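Side-chain contacts in ethylbenzene dehydrogenase beta-subunit (Aromatoleum aromaticum, PDB 2IVF), which serves as an iron-sulfur protein of the ferredoxin type, holding three SF4 clusters and one Fe3-S4 cluster, and probably relays electrons between its partner subunits: residues G30-T35 with W126-D131; K62-D67 with A198-P203. All coordinates share one frame; numbering follows the deposited sequence.

Contact 1 (G30-T35 with W126-D131). With SF4 (iron/sulfur cluster), chain T.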
loop_
_atom_site.group_PDB
_atom_site.type_symbol
_atom_site.label_atom_id
_atom_site.label_comp_id
_atom_site.label_asym_id
_atom_site.label_seq_id
_atom_site.Cartn_x
_atom_site.Cartn_y
_atom_site.Cartn_z
ATOM N N GLY B 30 8.365 3.233 -4.536
ATOM C CA GLY B 30 7.996 1.869 -4.867
ATOM C C GLY B 30 6.516 1.544 -4.648
ATOM O O GLY B 30 6.179 0.391 -4.445
ATOM N N CYS B 31 5.654 2.547 -4.755
ATOM C CA CYS B 31 4.212 2.380 -4.446
ATOM C C CYS B 31 3.450 1.711 -5.577
ATOM O O CYS B 31 2.314 1.363 -5.378
ATOM C CB CYS B 31 3.560 3.736 -4.113
ATOM S SG CYS B 31 3.465 4.865 -5.570
ATOM N N GLN B 32 4.024 1.588 -6.785
ATOM C CA GLN B 32 3.344 0.925 -7.926
ATOM C C GLN B 32 2.081 1.676 -8.445
ATOM O O GLN B 32 1.319 1.126 -9.223
ATOM C CB GLN B 32 2.906 -0.520 -7.551
ATOM C CG GLN B 32 3.993 -1.483 -6.996
ATOM C CD GLN B 32 4.951 -1.958 -8.089
ATOM O OE1 GLN B 32 4.562 -1.994 -9.246
ATOM N NE2 GLN B 32 6.198 -2.300 -7.738
ATOM N N THR B 33 1.838 2.919 -8.026
ATOM C CA THR B 33 0.702 3.657 -8.557
ATOM C C THR B 33 0.821 3.810 -10.063
ATOM O O THR B 33 -0.169 3.655 -10.789
ATOM C CB THR B 33 0.493 5.014 -7.876
ATOM O OG1 THR B 33 0.490 4.824 -6.479
ATOM C CG2 THR B 33 -0.837 5.638 -8.292
ATOM N N CYS B 34 2.033 4.095 -10.536
ATOM C CA CYS B 34 2.286 4.170 -11.947
ATOM C C CYS B 34 1.939 2.852 -12.696
ATOM O O CYS B 34 1.363 2.896 -13.798
ATOM C CB CYS B 34 3.728 4.617 -12.211
ATOM S SG CYS B 34 4.917 3.553 -11.318
ATOM N N THR B 35 2.209 1.716 -12.053
ATOM C CA THR B 35 1.894 0.389 -12.582
ATOM C C THR B 35 0.403 0.242 -12.806
ATOM O O THR B 35 -0.063 -0.123 -13.940
ATOM C CB THR B 35 2.439 -0.670 -11.632
ATOM O OG1 THR B 35 3.833 -0.390 -11.437
ATOM C CG2 THR B 35 2.200 -2.117 -12.194
ATOM N N TRP B 126 7.528 -17.515 -8.867
ATOM C CA TRP B 126 7.933 -16.219 -9.310
ATOM C C TRP B 126 6.681 -15.494 -9.776
ATOM O O TRP B 126 5.616 -16.102 -9.980
ATOM C CB TRP B 126 8.956 -16.325 -10.430
ATOM C CG TRP B 126 9.448 -15.016 -10.893
ATOM C CD1 TRP B 126 9.045 -14.335 -12.010
ATOM C CD2 TRP B 126 10.414 -14.181 -10.242
ATOM N NE1 TRP B 126 9.715 -13.142 -12.106
ATOM C CE2 TRP B 126 10.545 -13.012 -11.020
ATOM C CE3 TRP B 126 11.175 -14.298 -9.074
ATOM C CZ2 TRP B 126 11.385 -11.991 -10.662
ATOM C CZ3 TRP B 126 12.044 -13.305 -8.755
ATOM C CH2 TRP B 126 12.155 -12.168 -9.535
ATOM N N GLY B 127 6.807 -14.185 -9.879
ATOM C CA GLY B 127 5.797 -13.348 -10.477
ATOM C C GLY B 127 6.281 -11.912 -10.520
ATOM O O GLY B 127 7.401 -11.588 -10.085
ATOM N N TYR B 128 5.416 -11.037 -11.007
ATOM C CA TYR B 128 5.705 -9.612 -11.073
ATOM C C TYR B 128 6.114 -9.139 -9.675
ATOM O O TYR B 128 5.396 -9.404 -8.704
ATOM C CB TYR B 128 4.451 -8.853 -11.517
ATOM C CG TYR B 128 4.690 -7.364 -11.521
ATOM C CD1 TYR B 128 5.550 -6.790 -12.430
ATOM C CD2 TYR B 128 4.154 -6.555 -10.538
ATOM C CE1 TYR B 128 5.814 -5.417 -12.407
ATOM C CE2 TYR B 128 4.389 -5.187 -10.503
ATOM C CZ TYR B 128 5.251 -4.627 -11.424
ATOM O OH TYR B 128 5.480 -3.273 -11.385
ATOM N N ASN B 129 7.263 -8.466 -9.578
ATOM C CA ASN B 129 7.690 -7.815 -8.351
ATOM C C ASN B 129 7.887 -8.807 -7.206
ATOM O O ASN B 129 7.728 -8.483 -6.035
ATOM C CB ASN B 129 6.676 -6.725 -7.957
ATOM C CG ASN B 129 7.253 -5.736 -6.987
ATOM O OD1 ASN B 129 8.468 -5.530 -6.985
ATOM N ND2 ASN B 129 6.417 -5.145 -6.126
ATOM N N TRP B 130 8.274 -10.023 -7.569
ATOM C CA TRP B 130 8.412 -11.119 -6.578
ATOM C C TRP B 130 9.552 -10.789 -5.616
ATOM O O TRP B 130 9.493 -11.160 -4.417
ATOM C CB TRP B 130 8.739 -12.403 -7.321
ATOM C CG TRP B 130 8.798 -13.612 -6.499
ATOM C CD1 TRP B 130 9.882 -14.157 -5.925
ATOM C CD2 TRP B 130 7.698 -14.488 -6.212
ATOM N NE1 TRP B 130 9.527 -15.316 -5.277
ATOM C CE2 TRP B 130 8.190 -15.529 -5.431
ATOM C CE3 TRP B 130 6.339 -14.473 -6.543
ATOM C CZ2 TRP B 130 7.377 -16.579 -4.967
ATOM C CZ3 TRP B 130 5.510 -15.468 -6.010
ATOM C CH2 TRP B 130 6.036 -16.515 -5.259
ATOM N N ASP B 131 10.582 -10.130 -6.149
ATOM C CA ASP B 131 11.780 -9.788 -5.356
ATOM C C ASP B 131 11.733 -8.394 -4.738
ATOM O O ASP B 131 12.766 -7.789 -4.385
ATOM C CB ASP B 131 13.110 -10.079 -6.086
ATOM C CG ASP B 131 13.289 -9.313 -7.386
ATOM O OD1 ASP B 131 12.396 -8.547 -7.810
ATOM O OD2 ASP B 131 14.378 -9.514 -7.964
HETATM FE FE1 SF4 T . 7.784 5.417 -7.930
HETATM FE FE2 SF4 T . 5.747 4.772 -9.647
HETATM FE FE3 SF4 T . 5.981 7.241 -8.606
HETATM FE FE4 SF4 T . 5.174 5.262 -6.953
HETATM S S1 SF4 T . 4.056 6.020 -8.757
HETATM S S2 SF4 T . 6.727 6.889 -6.514
HETATM S S3 SF4 T . 6.432 3.564 -7.820
HETATM S S4 SF4 T . 7.474 6.200 -10.038
#
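Tyr128 extends its ring straight away from its own backbone N (chi1 177°), while Gln32 folds at its second torsion (chi2 -73°) to turn its amide back toward the oncoming phenol. The two chains approach from opposite directions, and the hydroxyl of Tyr128 donates to Gln32 OE1 at 2.7 Å, lying in the carbonyl plane on a lone pair. OE1 in turn sits at the edge of the phenol ring, with amide and ring planes 89° apart. A second donor fixes the same oxygen: Thr35 OG1 binds Gln32 OE1 at 2.8 Å, tilted from the carbonyl plane, and the CG2 methyl of Thr35 rests 3.6 Å from Tyr128 OH. Two donors on OE1 leave the amide little freedom to flip, and its NE2 is directed to Val56 O. Gln32 NE2 and Asn129 ND2 lie 3.3 Å apart but, both being donors, do not bond; ND2 spends its hydrogen bond on Leu867 O of the alpha-subunit. Asparagine also suits the third position of the type II turn Gly127-Trp130, where a positive phi is needed. Within 30-35, Cys31 and Cys34 bind iron atoms of the cluster; Cys34 SG lies 2.2 Å from FE2, and the backbone N of Gln32 approaches sulfide S3 at 3.3 Å. Gln32, which also stands at the N-cap position, ties the cluster loop to the turn through its side-chain OE1. Helix 33-42 begins just after it, and strand 55-59 meets both segments: Thr35 packs on Val56, whose N hydrogen-bonds Tyr128 OH.

Contact 2 (K62-D67 with A198-P203); sequences KGYPRD and AIYFNP. With SF4 (iron/sulfur cluster), chain S.
Tyr64 and Tyr200 meet rim to rim, neither ring over the face of the other, beside a cis peptide bond that joins Tyr64 to Pro65. The ring centroids are 5.9 Å apart and the planes are inclined by 29°, so the pair is not a stack. Instead the phenol oxygen of Tyr200 sits at the edge of the Tyr64 ring, near its plane, with OH 3.4 Å from Tyr64 CE2. Next to it, Tyr200 CE1 packs 3.6 Å from the same Tyr64 CE2. The polar end of Tyr64 is engaged by other loops: its hydroxyl hydrogen-bonds Ser91 O and Arg52 N, which holds the ring in place. Pro65 adds a rigid apolar edge, its CG lying 4.3 Å from Tyr200 CE1; proline is the residue in which a cis peptide costs least, and here Tyr64 and Pro65 both touch Tyr200. Just before them, Gly63 takes a positive phi, a conformation glycine adopts easily, and the Asp67 N to Lys62 O bond joins the two ends of loop 62-67. Across the contact, with CG anti to its carbonyl carbon (chi1 -52°), the Tyr200 ring reaches the Tyr64 edge. Ile199, the residue before Tyr200, turns its side chain to the cluster instead, and Ala198 CB stands 4.0 Å from cluster sulfide S2. Small or branched apolar side chains suit such a cluster wall. Strand 199-202 pairs antiparallel with 207-210, the short hairpin and adjoining cysteine-bound cluster being characteristic of the ferredoxin-like 4Fe-4S dicluster domain.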
loop_
_atom_site.group_PDB
_atom_site.type_symbol
_atom_site.label_atom_id
_atom_site.label_comp_id
_atom_site.label_asym_id
_atom_site.label_seq_id
_atom_site.Cartn_x
_atom_site.Cartn_y
_atom_site.Cartn_z
ATOM N N LYS B 62 16.024 -8.844 -10.022
ATOM C CA LYS B 62 16.003 -9.498 -11.341
ATOM C C LYS B 62 15.321 -8.606 -12.402
ATOM O O LYS B 62 15.476 -8.832 -13.597
ATOM C CB LYS B 62 15.346 -10.867 -11.259
ATOM C CG LYS B 62 16.176 -11.867 -10.433
ATOM C CD LYS B 62 15.607 -13.229 -10.461
ATOM C CE LYS B 62 16.307 -14.173 -9.484
ATOM N NZ LYS B 62 15.648 -15.495 -9.694
ATOM N N GLY B 63 14.629 -7.564 -11.942
ATOM C CA GLY B 63 13.959 -6.640 -12.813
ATOM C C GLY B 63 12.738 -7.259 -13.457
ATOM O O GLY B 63 12.172 -8.255 -12.977
ATOM N N TYR B 64 12.308 -6.620 -14.530
ATOM C CA TYR B 64 11.084 -6.970 -15.193
ATOM C C TYR B 64 11.246 -6.756 -16.684
ATOM O O TYR B 64 11.654 -5.703 -17.075
ATOM C CB TYR B 64 9.921 -6.117 -14.710
ATOM C CG TYR B 64 8.649 -6.470 -15.464
ATOM C CD1 TYR B 64 7.905 -7.555 -15.106
ATOM C CD2 TYR B 64 8.281 -5.788 -16.606
ATOM C CE1 TYR B 64 6.771 -7.906 -15.776
ATOM C CE2 TYR B 64 7.146 -6.127 -17.292
ATOM C CZ TYR B 64 6.389 -7.197 -16.892
ATOM O OH TYR B 64 5.257 -7.541 -17.619
ATOM N N PRO B 65 10.959 -7.761 -17.513
ATOM C CA PRO B 65 10.743 -9.124 -17.108
ATOM C C PRO B 65 11.973 -9.639 -16.386
ATOM O O PRO B 65 13.052 -9.032 -16.471
ATOM C CB PRO B 65 10.562 -9.875 -18.424
ATOM C CG PRO B 65 10.173 -8.837 -19.394
ATOM C CD PRO B 65 10.787 -7.570 -18.965
ATOM N N ARG B 66 11.780 -10.735 -15.676
ATOM C CA ARG B 66 12.842 -11.433 -14.986
ATOM C C ARG B 66 14.101 -11.598 -15.841
ATOM O O ARG B 66 14.060 -12.150 -16.929
ATOM C CB ARG B 66 12.356 -12.804 -14.565
ATOM C CG ARG B 66 13.348 -13.561 -13.676
ATOM C CD ARG B 66 12.750 -14.817 -13.110
ATOM N NE ARG B 66 12.164 -15.717 -14.095
ATOM C CZ ARG B 66 11.697 -16.934 -13.817
ATOM N NH1 ARG B 66 11.774 -17.447 -12.575
ATOM N NH2 ARG B 66 11.199 -17.680 -14.793
ATOM N N ASP B 67 15.213 -11.124 -15.287
ATOM C CA ASP B 67 16.519 -11.253 -15.849
ATOM C C ASP B 67 16.567 -10.659 -17.232
ATOM O O ASP B 67 17.278 -11.156 -18.052
ATOM C CB ASP B 67 16.985 -12.718 -15.834
ATOM C CG ASP B 67 17.348 -13.200 -14.428
ATOM O OD1 ASP B 67 17.658 -12.360 -13.579
ATOM O OD2 ASP B 67 17.334 -14.416 -14.182
ATOM N N ALA B 198 10.800 -4.504 -23.455
ATOM C CA ALA B 198 9.685 -3.566 -23.291
ATOM C C ALA B 198 8.594 -3.773 -24.371
ATOM O O ALA B 198 7.715 -2.933 -24.567
ATOM C CB ALA B 198 10.204 -2.130 -23.304
ATOM N N ILE B 199 8.657 -4.883 -25.095
ATOM C CA ILE B 199 7.569 -5.293 -25.976
ATOM C C ILE B 199 7.148 -6.664 -25.498
ATOM O O ILE B 199 8.006 -7.488 -25.136
ATOM C CB ILE B 199 7.992 -5.409 -27.460
ATOM C CG1 ILE B 199 8.649 -4.147 -27.975
ATOM C CG2 ILE B 199 6.793 -5.738 -28.333
ATOM C CD1 ILE B 199 8.766 -4.076 -29.565
ATOM N N TYR B 200 5.831 -6.908 -25.525
ATOM C CA TYR B 200 5.191 -8.028 -24.861
ATOM C C TYR B 200 4.198 -8.723 -25.794
ATOM O O TYR B 200 3.325 -8.089 -26.363
ATOM C CB TYR B 200 4.409 -7.566 -23.615
ATOM C CG TYR B 200 5.225 -6.739 -22.663
ATOM C CD1 TYR B 200 5.936 -7.342 -21.644
ATOM C CD2 TYR B 200 5.368 -5.372 -22.853
ATOM C CE1 TYR B 200 6.768 -6.580 -20.800
ATOM C CE2 TYR B 200 6.186 -4.608 -22.019
ATOM C CZ TYR B 200 6.870 -5.203 -20.995
ATOM O OH TYR B 200 7.678 -4.456 -20.158
ATOM N N PHE B 201 4.308 -10.033 -25.895
ATOM C CA PHE B 201 3.413 -10.789 -26.724
ATOM C C PHE B 201 2.037 -10.853 -26.092
ATOM O O PHE B 201 1.913 -11.071 -24.893
ATOM C CB PHE B 201 3.933 -12.197 -26.919
ATOM C CG PHE B 201 3.177 -12.987 -27.933
ATOM C CD1 PHE B 201 2.951 -12.486 -29.217
ATOM C CD2 PHE B 201 2.729 -14.253 -27.629
ATOM C CE1 PHE B 201 2.263 -13.225 -30.134
ATOM C CE2 PHE B 201 2.074 -15.010 -28.554
ATOM C CZ PHE B 201 1.832 -14.496 -29.819
ATOM N N ASN B 202 1.022 -10.667 -26.929
ATOM C CA ASN B 202 -0.392 -10.860 -26.556
ATOM C C ASN B 202 -0.814 -12.172 -27.229
ATOM O O ASN B 202 -0.986 -12.241 -28.441
ATOM C CB ASN B 202 -1.215 -9.674 -27.034
ATOM C CG ASN B 202 -2.685 -9.810 -26.752
ATOM O OD1 ASN B 202 -3.221 -10.908 -26.722
ATOM N ND2 ASN B 202 -3.353 -8.676 -26.538
ATOM N N PRO B 203 -0.909 -13.242 -26.447
ATOM C CA PRO B 203 -1.221 -14.549 -26.983
ATOM C C PRO B 203 -2.649 -14.716 -27.428
ATOM O O PRO B 203 -2.959 -15.719 -28.035
ATOM C CB PRO B 203 -0.904 -15.491 -25.823
ATOM C CG PRO B 203 -1.015 -14.700 -24.640
ATOM C CD PRO B 203 -0.709 -13.277 -24.996
HETATM FE FE1 SF4 S . 12.593 -1.555 -26.619
HETATM FE FE2 SF4 S . 11.814 -0.567 -28.930
HETATM FE FE3 SF4 S . 13.451 0.905 -27.291
HETATM FE FE4 SF4 S . 10.838 0.497 -26.563
HETATM S S1 SF4 S . 11.606 1.669 -28.403
HETATM S S2 SF4 S . 12.714 0.243 -25.242
HETATM S S3 SF4 S . 10.465 -1.568 -27.418
HETATM S S4 SF4 S . 13.996 -1.054 -28.376
#

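How the contacts relate
Contacts 1 and 2 have centres 13 Å apart and alternate along the chain, and loop 62-67 touches 126-131. They meet directly: Asp131 OD2 probably accepts a hydrogen bond from Lys62 N at 2.7 Å, and Arg66 forms a cation-pi pair with Trp126. The rings of Tyr128 and Tyr64 meet edge to face, with Tyr128 CD1 3.6 Å from Tyr64 CD1. Segments 30-35 and 198-203 border different SF4 clusters. The side chain of Thr35 in contact 1 is about 9 Å from a second SF4, and the side chain of Tyr200 in contact 2 is about 8 Å from another SF4 and about 9 Å from the Fe3-S4 cluster, placing both along the series of clusters.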